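Local atomic coordinates of nucleoside-diphosphate-sugar epimerase (Pseudomonas aeruginosa, PDB entry 2X4G), a protein that probably binds a nicotinamide dinucleotide cofactor through a Rossmann-type domain and may act on nucleoside-diphosphate sugars as an epimerase. Residues P108-C113 with E164-Q169. Numbering follows the deposited sequence.
Sequences PFYAAC and EQAREQ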
ATOM      1  N   PRO A 108       8.207   5.082  28.074  1.00 56.95           N
ATOM      2  CA  PRO A 108       7.693   5.082  29.440  1.00 56.48           C
ATOM      3  C   PRO A 108       8.067   3.819  30.218  1.00 54.50           C
ATOM      4  O   PRO A 108       8.276   3.875  31.430  1.00 55.47           O
ATOM      5  CB  PRO A 108       6.167   5.166  29.248  1.00 56.61           C
ATOM      6  CG  PRO A 108       5.976   5.732  27.909  1.00 57.38           C
ATOM      7  CD  PRO A 108       7.116   5.189  27.094  1.00 56.93           C
ATOM      8  N   PHE A 109       8.141   2.695  29.523  1.00 51.98           N
ATOM      9  CA  PHE A 109       8.453   1.426  30.156  1.00 49.86           C
ATOM     10  C   PHE A 109       9.820   1.502  30.802  1.00 49.10           C
ATOM     11  O   PHE A 109       9.993   1.122  31.953  1.00 48.40           O
ATOM     12  CB  PHE A 109       8.389   0.290  29.127  1.00 48.75           C
ATOM     13  CG  PHE A 109       9.041  -0.978  29.583  1.00 47.77           C
ATOM     14  CD1 PHE A 109       8.384  -1.832  30.453  1.00 47.29           C
ATOM     15  CD2 PHE A 109      10.313  -1.309  29.151  1.00 46.65           C
ATOM     16  CE1 PHE A 109       8.976  -2.982  30.885  1.00 46.29           C
ATOM     17  CE2 PHE A 109      10.907  -2.456  29.573  1.00 46.52           C
ATOM     18  CZ  PHE A 109      10.237  -3.302  30.448  1.00 46.98           C
ATOM     19  N   TYR A 110      10.786   2.002  30.046  1.00 48.83           N
ATOM     20  CA  TYR A 110      12.141   2.180  30.551  1.00 48.82           C
ATOM     21  C   TYR A 110      12.147   3.171  31.711  1.00 49.77           C
ATOM     22  O   TYR A 110      12.780   2.939  32.753  1.00 49.83           O
ATOM     23  CB  TYR A 110      13.060   2.670  29.441  1.00 49.09           C
ATOM     24  CG  TYR A 110      13.350   1.638  28.381  1.00 47.63           C
ATOM     25  CD1 TYR A 110      13.940   0.435  28.703  1.00 47.40           C
ATOM     26  CD2 TYR A 110      13.045   1.871  27.058  1.00 48.57           C
ATOM     27  CE1 TYR A 110      14.219  -0.519  27.735  1.00 46.60           C
ATOM     28  CE2 TYR A 110      13.323   0.922  26.080  1.00 47.95           C
ATOM     29  CZ  TYR A 110      13.914  -0.264  26.426  1.00 46.20           C
ATOM     30  OH  TYR A 110      14.197  -1.190  25.457  1.00 45.24           O
ATOM     31  N   ALA A 111      11.424   4.269  31.528  1.00 50.24           N
ATOM     32  CA  ALA A 111      11.182   5.197  32.622  1.00 51.28           C
ATOM     33  C   ALA A 111      10.747   4.436  33.879  1.00 50.47           C
ATOM     34  O   ALA A 111      11.394   4.558  34.917  1.00 50.91           O
ATOM     35  CB  ALA A 111      10.129   6.237  32.228  1.00 51.98           C
ATOM     36  N   ALA A 112       9.684   3.631  33.777  1.00 49.31           N
ATOM     37  CA  ALA A 112       9.123   2.943  34.955  1.00 48.98           C
ATOM     38  C   ALA A 112      10.066   1.910  35.554  1.00 48.73           C
ATOM     39  O   ALA A 112      10.029   1.688  36.756  1.00 49.05           O
ATOM     40  CB  ALA A 112       7.800   2.305  34.634  1.00 47.81           C
ATOM     41  N   CYS A 113      10.908   1.287  34.722  1.00 48.38           N
ATOM     42  CA  CYS A 113      11.883   0.313  35.193  1.00 48.35           C
ATOM     43  C   CYS A 113      12.916   0.962  36.094  1.00 49.63           C
ATOM     44  O   CYS A 113      13.374   0.347  37.052  1.00 49.77           O
ATOM     45  CB  CYS A 113      12.613  -0.361  34.020  1.00 47.80           C
ATOM     46  SG  CYS A 113      11.697  -1.638  33.106  1.00 47.21           S
ATOM     47  N   GLU A 164      18.767   0.533  19.041  1.00 51.32           N
ATOM     48  CA  GLU A 164      19.566   1.641  19.566  1.00 53.46           C
ATOM     49  C   GLU A 164      19.096   2.143  20.910  1.00 53.27           C
ATOM     50  O   GLU A 164      19.913   2.456  21.769  1.00 53.80           O
ATOM     51  CB  GLU A 164      19.562   2.825  18.599  1.00 55.34           C
ATOM     52  CG  GLU A 164      20.737   2.825  17.619  1.00 59.19           C
ATOM     53  CD  GLU A 164      22.078   3.172  18.264  1.00 63.56           C
ATOM     54  OE1 GLU A 164      23.118   2.865  17.629  1.00 66.55           O
ATOM     55  OE2 GLU A 164      22.100   3.737  19.387  1.00 65.99           O
ATOM     56  N   GLN A 165      17.783   2.250  21.068  1.00 53.14           N
ATOM     57  CA  GLN A 165      17.169   2.723  22.306  1.00 53.57           C
ATOM     58  C   GLN A 165      17.519   1.831  23.481  1.00 53.33           C
ATOM     59  O   GLN A 165      17.901   2.325  24.546  1.00 54.01           O
ATOM     60  CB  GLN A 165      15.654   2.767  22.158  1.00 53.05           C
ATOM     61  CG  GLN A 165      14.911   3.324  23.367  1.00 53.39           C
ATOM     62  CD  GLN A 165      13.400   3.252  23.208  1.00 53.13           C
ATOM     63  OE1 GLN A 165      12.874   2.249  22.702  1.00 51.54           O
ATOM     64  NE2 GLN A 165      12.692   4.309  23.642  1.00 52.22           N
ATOM     65  N   ALA A 166      17.384   0.523  23.288  1.00 52.88           N
ATOM     66  CA  ALA A 166      17.694  -0.440  24.347  1.00 52.92           C
ATOM     67  C   ALA A 166      19.175  -0.364  24.761  1.00 54.05           C
ATOM     68  O   ALA A 166      19.493  -0.263  25.954  1.00 54.09           O
ATOM     69  CB  ALA A 166      17.306  -1.863  23.920  1.00 51.82           C
ATOM     70  N   ARG A 167      20.075  -0.378  23.784  1.00 55.05           N
ATOM     71  CA  ARG A 167      21.506  -0.265  24.083  1.00 56.82           C
ATOM     72  C   ARG A 167      21.803   1.040  24.828  1.00 58.65           C
ATOM     73  O   ARG A 167      22.660   1.076  25.714  1.00 59.85           O
ATOM     74  CB  ARG A 167      22.344  -0.335  22.800  1.00 57.45           C
ATOM     75  CG  ARG A 167      22.170  -1.626  22.006  1.00 57.31           C
ATOM     76  CD  ARG A 167      23.338  -1.924  21.092  1.00 59.71           C
ATOM     77  NE  ARG A 167      23.705  -0.781  20.251  1.00 63.68           N
ATOM     78  CZ  ARG A 167      23.034  -0.369  19.170  1.00 65.92           C
ATOM     79  NH1 ARG A 167      21.925  -0.990  18.764  1.00 66.53           N
ATOM     80  NH2 ARG A 167      23.470   0.675  18.477  1.00 67.28           N
ATOM     81  N   GLU A 168      21.085   2.098  24.449  1.00 59.58           N
ATOM     82  CA  GLU A 168      21.212   3.436  25.024  1.00 61.17           C
ATOM     83  C   GLU A 168      20.818   3.434  26.499  1.00 60.60           C
ATOM     84  O   GLU A 168      21.464   4.079  27.311  1.00 61.51           O
ATOM     85  CB  GLU A 168      20.357   4.390  24.177  1.00 62.21           C
ATOM     86  CG  GLU A 168      20.166   5.847  24.620  1.00 66.24           C
ATOM     87  CD  GLU A 168      18.953   6.504  23.884  1.00 70.41           C
ATOM     88  OE1 GLU A 168      17.817   6.473  24.431  1.00 71.53           O
ATOM     89  OE2 GLU A 168      19.124   7.003  22.738  1.00 73.02           O
ATOM     90  N   GLN A 169      19.788   2.678  26.855  1.00 59.15           N
ATOM     91  CA  GLN A 169      19.423   2.512  28.260  1.00 59.11           C
ATOM     92  C   GLN A 169      20.497   1.720  29.035  1.00 59.05           C
ATOM     93  O   GLN A 169      20.793   2.022  30.189  1.00 59.76           O
ATOM     94  CB  GLN A 169      18.075   1.792  28.390  1.00 58.12           C
ATOM     95  CG  GLN A 169      16.897   2.438  27.654  1.00 58.52           C
ATOM     96  CD  GLN A 169      16.422   3.740  28.288  1.00 59.59           C
ATOM     97  OE1 GLN A 169      16.261   3.834  29.502  1.00 59.87           O
ATOM     98  NE2 GLN A 169      16.181   4.742  27.457  1.00 59.70           N
TER
HETATM   99  O   HOH W   1      14.056  -0.287  22.839  1.00 27.25           O
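Two neighbouring helices on one face of the Rossmann-type sheet, 98-116 and 154-171, are joined here by the ring of Tyr110, which reaches across to Gln165, Ala166 and Gln169. The segments 108-113 and 164-169 run nearly parallel, crossing at -17°, and the axes of these short segments come no closer than 11.7 Å, a wide spacing that the tyrosine bridges. Gln169 lies over one face of the ring: its CG stands 3.7 Å from the centroid of the Tyr110 ring, almost on the normal, in a CH-pi contact. A bend at chi2 (-71°) folds the Gln169 amide back along the tyrosine, nearly parallel to the ring (planes 15° apart), and brings its OE1 to 3.4 Å from Tyr110 CB. Gln165 approaches differently. With CG anti to the backbone N and the chain extended beyond it, it carries OE1 to the ring's edge, 3.7 Å from Tyr110 CE2, its amide turned steeply against the ring. A water links the two polar ends, accepting from Tyr110 OH (2.8 Å) and donating to Gln165 OE1 (2.8 Å). That same OE1 is hydrogen-bonded to Thr106 OG1, which ties the glutamine to the preceding turn of the tyrosine's own helix. At the far end of the ring, Ala166 CB packs 3.5 Å from Tyr110 OH. Phe109 CD2 lies over the rim of the ring face opposite Gln169. Beneath the helix pair, Tyr110 and Ala166 both rest on Tyr123 of strand 121-124 and Val176 of strand 176-185, while Leu174, in the loop leading into the latter strand, touches Tyr110 and Gln169.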